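Local coordinates for protein putative DNA helicase (Lactobacillus plantarum, PDB 3DMN) that is probably a DNA helicase of the UvrD type, a family that uses ATP to unwind DNA, its C-terminal domain being the part crystallised, at residues I67-A72 with E126-E131; F108-L113 with C141-H146. All blocks are in the same frame, centred on the assembly; numbering follows the deposited sequence. Where two conformers were deposited one is given.

Following the chain from its N terminus, residues 67-72 leave strand 64-68 and enter helix 71-82, and residues 108-113 come next, after strand 102-106. Interaction 1 then closes a loop of 53 residues when 126-131 returns to the first segment, and interaction 2 closes a shorter one of 27 when 141-146 meets 108-113. The two loops cross, since their segments alternate along the chain. Interaction 1 ties the loop after strand 64-68 to the loop between strand 118-121 and helix 134-141; interaction 2 ties the loop after strand 102-106 to the loop between helix 134-141 and strand 147-153. The contacts also touch directly: Ile67 CD1 packs on Arg143 CG at 3.8 Å, and Leu71 lies against Phe108.

Interaction 1: I67-A72 with E126-E131; sequences IGKSLA and ENYQRE. With ACT (acetate ion), chain E; ACT (acetate ion), chain B.
Lys69 reaches across to Asn127 and Tyr128, bridging two turns that follow the neighbouring strands 64-68 and 118-121 of the parallel sheet, in a domain of the P-loop NTPase clan. Its ammonium group does the polar work. Lys69 NZ donates to the backbone O of Asn127 at 2.9 Å, arriving in the carbonyl plane on a lone pair, with a C=O...N angle of 112°. Lys69 NZ also donates a hydrogen bond to OXT of an acetate ion at 2.8 Å, probably picked up from the crystallisation liquor. Along the way the aliphatic chain runs past the phenol of Tyr128 in the opposite direction: Lys69 CB lies 3.4 Å from Tyr128 OH, and Lys69 CD is 4.1 Å from CZ of the same ring. Lys69 leaves the backbone with CG anti to N (chi1 -179°), and a bend at chi3 (63°) then brings the amine to the Asn127 carbonyl. With an alanine here, the Asn127 backbone carbonyl and the acetate are likely to lose their cationic partner, and a gap would probably open beside the phenol end of Tyr128. Further out, Leu136 of helix 134-141 packs against both Lys69 and Tyr128, while Lys69 O accepts a hydrogen bond from Ser107 OG. Ser70 N-caps helix 71-82 by bonding to Glu73 N. A water finishes the link to the strand end: it accepts from Tyr128 OH at 2.8 Å and donates to Ile67 O at 3.1 Å.

Interaction 2: F108-L113 with C141-H146; sequences FLAKGL and CSRAMH. With ACT (acetate ion), chain G.
Arg143, in the Ser-Arg-Ala sequence that matches helicase motif VI of the UvrD-like family, lays its guanidinium on the Ala110-Leu113 turn, whose Ala-Lys-Gly-Leu sequence matches motif V. The turn is type II, closed by Leu113 N to Ala110 O at 2.9 Å, and Gly112 takes the positive phi of its third position. Two carbonyls of this turn meet the arginine in different ways. Ala110 O sits over the centre of one guanidinium face, 3.0 Å from Arg143 CZ, where the N-H bonds do not point, so it is in contact without a hydrogen bond but probably still attracts the positive charge. Leu113 O comes in near the edge, tilted somewhat from the guanidinium plane, and accepts from Arg143 NH1 at 3.2 Å (155°) on a lone pair. The side chain bends at chi2 (-89°), which swings CD and the guanidinium over the turn and brings Arg143 NE within 3.7 Å of Ala110 CB. On the edge formed by NE and NH2 lies an acetate ion, probably from the crystallisation liquor: Arg143 NE donates nearly straight to its OXT at 3.0 Å (172°), and NH2 to its O at a doubtfully short distance. A water near the guanidinium plane bridges the same nitrogen, NH2, to the turn, accepting from Arg143 NH2 at 3.0 Å and from Gly112 N at 2.9 Å. In related helicases the motif VI arginine contacts the gamma-phosphate of ATP, so the bound carboxylate is consistent with an anion site of that kind. In the fold, Arg143 follows the end of helix 134-141, its backbone hydrogen-bonds to Phe115, and Met145 (selenomethionine) and His146 continue that pairing with Phe115 and Asp116, just ahead of the adjacent parallel strands 118-121 and 147-153.

Interaction 1: I67-A72 with E126-E131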
ATOM      1  N   ILE A  67      -2.195  -1.230   3.902  1.00 26.98           N
ATOM      2  CA  ILE A  67      -3.648  -1.277   3.577  1.00 28.66           C
ATOM      3  C   ILE A  67      -3.949  -2.456   2.668  1.00 29.81           C
ATOM      4  O   ILE A  67      -3.381  -2.548   1.556  1.00 29.66           O
ATOM      5  CB  ILE A  67      -4.136   0.035   2.909  1.00 28.87           C
ATOM      6  CG1 ILE A  67      -3.719   1.215   3.790  1.00 29.34           C
ATOM      7  CG2 ILE A  67      -5.654  -0.031   2.699  1.00 28.41           C
ATOM      8  CD1 ILE A  67      -4.116   2.634   3.274  1.00 30.51           C
ATOM      9  N   GLY A  68      -4.782  -3.366   3.151  1.00 30.76           N
ATOM     10  CA  GLY A  68      -5.243  -4.546   2.350  1.00 30.11           C
ATOM     11  C   GLY A  68      -6.686  -4.263   1.897  1.00 29.17           C
ATOM     12  O   GLY A  68      -7.375  -3.446   2.475  1.00 29.97           O
ATOM     13  N   LYS A  69      -7.140  -4.944   0.870  1.00 28.07           N
ATOM     14  CA  LYS A  69      -8.448  -4.627   0.300  1.00 28.47           C
ATOM     15  C   LYS A  69      -9.560  -5.025   1.241  1.00 28.85           C
ATOM     16  O   LYS A  69     -10.523  -4.256   1.414  1.00 28.08           O
ATOM     17  CB  LYS A  69      -8.625  -5.323  -1.045  1.00 28.96           C
ATOM     18  CG  LYS A  69      -9.972  -5.002  -1.693  1.00 28.51           C
ATOM     19  CD  LYS A  69     -10.105  -5.599  -3.128  1.00 30.08           C
ATOM     20  CE  LYS A  69     -10.039  -7.109  -3.116  1.00 27.70           C
ATOM     21  NZ  LYS A  69     -10.387  -7.668  -4.496  1.00 30.16           N
ATOM     22  N   SER A  70      -9.476  -6.262   1.745  1.00 28.47           N
ATOM     23  CA  SER A  70     -10.569  -6.840   2.489  1.00 27.07           C
ATOM     24  C   SER A  70     -10.077  -7.353   3.818  1.00 27.33           C
ATOM     25  O   SER A  70      -8.866  -7.582   3.994  1.00 26.51           O
ATOM     26  CB  SER A  70     -11.135  -8.048   1.702  1.00 28.55           C
ATOM     27  OG  SER A  70     -10.155  -9.095   1.669  1.00 28.42           O
ATOM     28  N   LEU A  71     -11.011  -7.616   4.748  1.00 26.80           N
ATOM     29  CA  LEU A  71     -10.584  -8.219   6.013  1.00 27.00           C
ATOM     30  C   LEU A  71      -9.854  -9.553   5.797  1.00 27.95           C
ATOM     31  O   LEU A  71      -8.861  -9.811   6.459  1.00 27.17           O
ATOM     32  CB  LEU A  71     -11.754  -8.402   6.978  1.00 27.53           C
ATOM     33  CG  LEU A  71     -11.361  -9.045   8.297  1.00 28.95           C
ATOM     34  CD1 LEU A  71     -10.397  -8.115   9.071  1.00 32.67           C
ATOM     35  CD2 LEU A  71     -12.597  -9.361   9.103  1.00 31.11           C
ATOM     36  N   ALA A  72     -10.375 -10.417   4.928  1.00 27.78           N
ATOM     37  CA  ALA A  72      -9.813 -11.780   4.782  1.00 29.00           C
ATOM     38  C   ALA A  72      -8.337 -11.649   4.336  1.00 28.10           C
ATOM     39  O   ALA A  72      -7.428 -12.352   4.841  1.00 28.44           O
ATOM     40  CB  ALA A  72     -10.595 -12.549   3.749  1.00 29.70           C
ATOM     41  N   GLU A 126      -5.852 -10.104  -9.731  1.00 30.55           N
ATOM     42  CA  GLU A 126      -7.036 -10.731  -9.158  1.00 32.78           C
ATOM     43  C   GLU A 126      -7.803  -9.759  -8.280  1.00 31.60           C
ATOM     44  O   GLU A 126      -9.046  -9.749  -8.291  1.00 32.96           O
ATOM     45  CB  GLU A 126      -6.661 -11.963  -8.350  1.00 33.79           C
ATOM     46  CG  GLU A 126      -7.938 -12.699  -7.984  1.00 39.53           C
ATOM     47  CD  GLU A 126      -7.682 -14.015  -7.337  1.00 46.40           C
ATOM     48  OE1 GLU A 126      -6.503 -14.436  -7.278  1.00 49.13           O
ATOM     49  OE2 GLU A 126      -8.680 -14.608  -6.873  1.00 49.46           O
ATOM     50  N   ASN A 127      -7.061  -8.959  -7.518  1.00 30.09           N
ATOM     51  CA  ASN A 127      -7.681  -8.065  -6.540  1.00 29.75           C
ATOM     52  C   ASN A 127      -8.206  -6.767  -7.145  1.00 30.22           C
ATOM     53  O   ASN A 127      -9.149  -6.135  -6.572  1.00 31.63           O
ATOM     54  CB  ASN A 127      -6.681  -7.728  -5.413  1.00 28.44           C
ATOM     55  CG  ASN A 127      -6.594  -8.840  -4.378  1.00 32.49           C
ATOM     56  OD1 ASN A 127      -5.505  -9.125  -3.845  1.00 40.71           O
ATOM     57  ND2 ASN A 127      -7.729  -9.422  -4.053  1.00 28.89           N
ATOM     58  N   TYR A 128      -7.575  -6.313  -8.238  1.00 30.27           N
ATOM     59  CA  TYR A 128      -7.953  -5.039  -8.810  1.00 30.46           C
ATOM     60  C   TYR A 128      -8.032  -5.197 -10.312  1.00 31.11           C
ATOM     61  O   TYR A 128      -7.155  -4.732 -11.032  1.00 30.85           O
ATOM     62  CB  TYR A 128      -6.929  -3.960  -8.398  1.00 31.39           C
ATOM     63  CG  TYR A 128      -6.923  -3.703  -6.912  1.00 31.77           C
ATOM     64  CD1 TYR A 128      -7.844  -2.806  -6.320  1.00 29.39           C
ATOM     65  CD2 TYR A 128      -5.990  -4.325  -6.080  1.00 30.74           C
ATOM     66  CE1 TYR A 128      -7.842  -2.580  -4.950  1.00 30.63           C
ATOM     67  CE2 TYR A 128      -5.980  -4.099  -4.664  1.00 31.04           C
ATOM     68  CZ  TYR A 128      -6.905  -3.214  -4.119  1.00 30.95           C
ATOM     69  OH  TYR A 128      -6.890  -2.986  -2.742  1.00 32.09           O
ATOM     70  N   GLN A 129      -9.128  -5.828 -10.771  1.00 31.62           N
ATOM     71  CA  GLN A 129      -9.297  -6.207 -12.141  1.00 33.63           C
ATOM     72  C   GLN A 129     -10.307  -5.297 -12.844  1.00 32.29           C
ATOM     73  O   GLN A 129     -10.199  -5.034 -14.037  1.00 32.43           O
ATOM     74  CB  GLN A 129      -9.849  -7.656 -12.167  1.00 35.02           C
ATOM     75  CG  GLN A 129     -10.358  -8.135 -13.490  1.00 41.13           C
ATOM     76  CD  GLN A 129      -9.245  -8.683 -14.338  1.00 48.48           C
ATOM     77  OE1 GLN A 129      -8.720  -9.771 -14.064  1.00 50.81           O
ATOM     78  NE2 GLN A 129      -8.873  -7.948 -15.372  1.00 50.85           N
ATOM     79  N   ARG A 130     -11.277  -4.788 -12.089  1.00 30.50           N
ATOM     80  CA  ARG A 130     -12.432  -4.151 -12.711  1.00 30.88           C
ATOM     81  C   ARG A 130     -12.269  -2.657 -12.788  1.00 29.03           C
ATOM     82  O   ARG A 130     -11.716  -2.038 -11.879  1.00 29.11           O
ATOM     83  CB  ARG A 130     -13.717  -4.467 -11.919  1.00 30.43           C
ATOM     84  CG  ARG A 130     -13.977  -5.942 -11.823  1.00 31.17           C
ATOM     85  CD  ARG A 130     -15.379  -6.189 -11.254  1.00 29.95           C
ATOM     86  NE  ARG A 130     -16.441  -5.694 -12.115  1.00 31.37           N
ATOM     87  CZ  ARG A 130     -16.906  -6.306 -13.194  1.00 32.44           C
ATOM     88  NH1 ARG A 130     -16.387  -7.487 -13.585  1.00 32.97           N
ATOM     89  NH2 ARG A 130     -17.900  -5.751 -13.879  1.00 32.91           N
ATOM     90  N   GLU A 131     -12.810  -2.063 -13.860  1.00 28.84           N
ATOM     91  CA  GLU A 131     -12.823  -0.616 -13.973  1.00 28.48           C
ATOM     92  C   GLU A 131     -13.470   0.035 -12.766  1.00 28.38           C
ATOM     93  O   GLU A 131     -13.042   1.118 -12.333  1.00 28.12           O
ATOM     94  CB  GLU A 131     -13.525  -0.145 -15.228  1.00 30.46           C
ATOM     95  CG  GLU A 131     -12.716  -0.500 -16.471  1.00 32.46           C
ATOM     96  CD  GLU A 131     -11.412   0.298 -16.567  1.00 34.22           C
ATOM     97  OE1 GLU A 131     -11.463   1.541 -16.585  1.00 34.57           O
ATOM     98  OE2 GLU A 131     -10.354  -0.348 -16.601  1.00 38.12           O
TER
HETATM   99  C   ACT E   4     -10.870 -10.804  -3.409  1.00 24.01           C
HETATM  100  O   ACT E   4     -11.017  -9.930  -2.520  1.00 26.31           O
HETATM  101  OXT ACT E   4     -10.569 -10.424  -4.580  1.00 23.09           O
HETATM  102  CH3 ACT E   4     -11.098 -12.214  -3.017  1.00 25.46           C
HETATM  103  C   ACT B   1      -2.642 -11.957 -10.221  1.00 14.08           C
HETATM  104  O   ACT B   1      -2.073 -10.899 -10.499  1.00 19.21           O
HETATM  105  OXT ACT B   1      -3.843 -12.002  -9.902  1.00 20.28           O
HETATM  106  CH3 ACT B   1      -1.817 -13.092 -10.265  1.00 14.73           C
HETATM  107  O   HOH W   1      -4.656  -3.604  -1.086  1.00 19.62           O

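Interaction 2: F108-L113 with C141-H146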
ATOM      1  N   PHE A 108     -11.646  -0.353   3.946  1.00 26.81           N
ATOM      2  CA  PHE A 108     -12.849   0.299   4.498  1.00 28.73           C
ATOM      3  C   PHE A 108     -12.674   0.939   5.870  1.00 30.35           C
ATOM      4  O   PHE A 108     -13.603   1.648   6.350  1.00 33.22           O
ATOM      5  CB  PHE A 108     -14.045  -0.691   4.508  1.00 28.90           C
ATOM      6  CG  PHE A 108     -13.782  -1.960   5.246  1.00 28.97           C
ATOM      7  CD1 PHE A 108     -13.442  -3.133   4.546  1.00 28.11           C
ATOM      8  CD2 PHE A 108     -13.857  -2.006   6.637  1.00 30.56           C
ATOM      9  CE1 PHE A 108     -13.212  -4.338   5.203  1.00 27.36           C
ATOM     10  CE2 PHE A 108     -13.620  -3.195   7.331  1.00 29.79           C
ATOM     11  CZ  PHE A 108     -13.303  -4.396   6.599  1.00 30.53           C
ATOM     12  N   LEU A 109     -11.551   0.672   6.528  1.00 31.42           N
ATOM     13  CA  LEU A 109     -11.329   1.293   7.836  1.00 34.23           C
ATOM     14  C   LEU A 109     -10.362   2.428   7.739  1.00 36.48           C
ATOM     15  O   LEU A 109     -10.059   3.064   8.758  1.00 38.12           O
ATOM     16  CB  LEU A 109     -10.854   0.323   8.901  1.00 34.37           C
ATOM     17  CG  LEU A 109     -11.872  -0.682   9.409  1.00 35.16           C
ATOM     18  CD1 LEU A 109     -11.240  -1.540  10.518  1.00 37.37           C
ATOM     19  CD2 LEU A 109     -13.182  -0.019   9.864  1.00 38.27           C
ATOM     20  N   ALA A 110      -9.875   2.683   6.539  1.00 36.83           N
ATOM     21  CA  ALA A 110      -8.870   3.715   6.382  1.00 38.84           C
ATOM     22  C   ALA A 110      -9.555   5.079   6.207  1.00 39.68           C
ATOM     23  O   ALA A 110      -8.889   6.107   6.037  1.00 40.16           O
ATOM     24  CB  ALA A 110      -7.938   3.371   5.240  1.00 37.94           C
ATOM     25  N   LYS A 111     -10.895   5.075   6.246  1.00 40.43           N
ATOM     26  CA  LYS A 111     -11.709   6.259   5.975  1.00 42.30           C
ATOM     27  C   LYS A 111     -11.301   7.411   6.877  1.00 41.25           C
ATOM     28  O   LYS A 111     -11.274   7.259   8.108  1.00 42.39           O
ATOM     29  CB  LYS A 111     -13.198   5.920   6.195  1.00 42.90           C
ATOM     30  CG  LYS A 111     -14.180   7.070   5.974  1.00 44.98           C
ATOM     31  CD  LYS A 111     -15.576   6.675   6.464  1.00 45.69           C
ATOM     32  CE  LYS A 111     -16.604   7.756   6.140  1.00 48.97           C
ATOM     33  NZ  LYS A 111     -17.525   7.977   7.296  1.00 50.80           N
ATOM     34  N   GLY A 112     -10.990   8.547   6.260  1.00 41.02           N
ATOM     35  CA  GLY A 112     -10.623   9.763   6.986  1.00 40.80           C
ATOM     36  C   GLY A 112      -9.226   9.714   7.555  1.00 40.02           C
ATOM     37  O   GLY A 112      -8.907  10.500   8.458  1.00 41.60           O
ATOM     38  N   LEU A 113      -8.394   8.792   7.051  1.00 37.99           N
ATOM     39  CA  LEU A 113      -7.044   8.611   7.611  1.00 35.87           C
ATOM     40  C   LEU A 113      -5.983   8.980   6.595  1.00 35.16           C
ATOM     41  O   LEU A 113      -6.174   8.805   5.409  1.00 35.23           O
ATOM     42  CB  LEU A 113      -6.818   7.172   8.084  1.00 36.38           C
ATOM     43  CG  LEU A 113      -7.768   6.652   9.191  1.00 36.50           C
ATOM     44  CD1 LEU A 113      -7.336   5.258   9.641  1.00 36.69           C
ATOM     45  CD2 LEU A 113      -7.868   7.620  10.352  1.00 39.22           C
ATOM     46  N   CYS A 141      -4.317   4.325  -2.343  1.00 29.07           N
ATOM     47  CA  CYS A 141      -2.988   4.867  -2.599  1.00 29.13           C
ATOM     48  C   CYS A 141      -2.903   6.314  -2.110  1.00 29.19           C
ATOM     49  O   CYS A 141      -1.836   6.742  -1.642  1.00 29.54           O
ATOM     50  CB  CYS A 141      -2.689   4.791  -4.096  1.00 30.06           C
ATOM     51  SG  CYS A 141      -2.379   3.140  -4.692  1.00 30.78           S
ATOM     52  N   SER A 142      -4.022   7.043  -2.189  1.00 28.43           N
ATOM     53  CA  SER A 142      -4.063   8.457  -1.853  0.50 28.65           C
ATOM     54  C   SER A 142      -3.954   8.705  -0.330  1.00 28.50           C
ATOM     55  O   SER A 142      -3.819   9.849   0.103  1.00 30.12           O
ATOM     56  CB  SER A 142      -5.306   9.127  -2.467  0.50 28.43           C
ATOM     57  OG  SER A 142      -5.232   9.108  -3.892  0.50 25.91           O
ATOM     58  N   ARG A 143      -4.016   7.625   0.468  1.00 29.82           N
ATOM     59  CA  ARG A 143      -3.839   7.730   1.929  1.00 30.89           C
ATOM     60  C   ARG A 143      -2.389   8.030   2.283  1.00 29.99           C
ATOM     61  O   ARG A 143      -2.116   8.429   3.408  1.00 31.24           O
ATOM     62  CB  ARG A 143      -4.246   6.450   2.637  1.00 31.47           C
ATOM     63  CG  ARG A 143      -5.664   5.996   2.315  1.00 34.66           C
ATOM     64  CD  ARG A 143      -6.629   6.593   3.242  1.00 35.87           C
ATOM     65  NE  ARG A 143      -8.009   6.251   2.902  1.00 40.42           N
ATOM     66  CZ  ARG A 143      -9.028   7.060   3.161  1.00 41.14           C
ATOM     67  NH1 ARG A 143      -8.806   8.232   3.764  1.00 41.61           N
ATOM     68  NH2 ARG A 143     -10.271   6.706   2.817  1.00 42.42           N
ATOM     69  N   ALA A 144      -1.461   7.776   1.346  1.00 28.33           N
ATOM     70  CA  ALA A 144      -0.023   8.012   1.615  1.00 27.96           C
ATOM     71  C   ALA A 144       0.327   9.458   1.448  1.00 28.12           C
ATOM     72  O   ALA A 144       0.065  10.066   0.382  1.00 27.80           O
ATOM     73  CB  ALA A 144       0.873   7.194   0.628  1.00 28.28           C
HETATM   74  N   MSE A 145       0.990   9.993   2.466  1.00 27.99           N
HETATM   75  CA  MSE A 145       1.400  11.393   2.427  1.00 29.45           C
HETATM   76  C   MSE A 145       2.792  11.516   1.826  1.00 29.26           C
HETATM   77  O   MSE A 145       3.026  12.410   0.990  1.00 31.39           O
HETATM   78  CB  MSE A 145       1.318  12.041   3.816  1.00 29.97           C
HETATM   79  CG  MSE A 145      -0.086  12.137   4.340  1.00 30.96           C
HETATM   80 SE   MSE A 145      -1.294  13.237   3.210  0.60 37.90          SE
HETATM   81  CE  MSE A 145      -2.348  11.820   2.322  1.00 36.23           C
ATOM     82  N   HIS A 146       3.711  10.640   2.223  1.00 28.77           N
ATOM     83  CA  HIS A 146       5.141  10.864   1.940  1.00 28.01           C
ATOM     84  C   HIS A 146       5.817   9.697   1.195  1.00 28.21           C
ATOM     85  O   HIS A 146       6.642   9.923   0.319  1.00 29.52           O
ATOM     86  CB  HIS A 146       5.895  11.245   3.236  1.00 29.10           C
ATOM     87  CG  HIS A 146       5.285  12.438   3.941  1.00 30.83           C
ATOM     88  ND1 HIS A 146       4.891  12.421   5.270  1.00 37.42           N
ATOM     89  CD2 HIS A 146       4.944  13.664   3.473  1.00 35.68           C
ATOM     90  CE1 HIS A 146       4.353  13.585   5.587  1.00 36.32           C
ATOM     91  NE2 HIS A 146       4.383  14.363   4.519  1.00 37.00           N
TER
HETATM   92  C   ACT G   6      -9.591   3.498   1.505  1.00 35.33           C
HETATM   93  O   ACT G   6     -10.330   4.323   2.089  1.00 35.84           O
HETATM   94  OXT ACT G   6      -8.397   3.531   1.795  1.00 36.05           O
HETATM   95  CH3 ACT G   6     -10.135   2.551   0.503  1.00 34.97           C
HETATM   96  O   HOH W   2     -12.012   9.073   3.623  1.00 43.25           O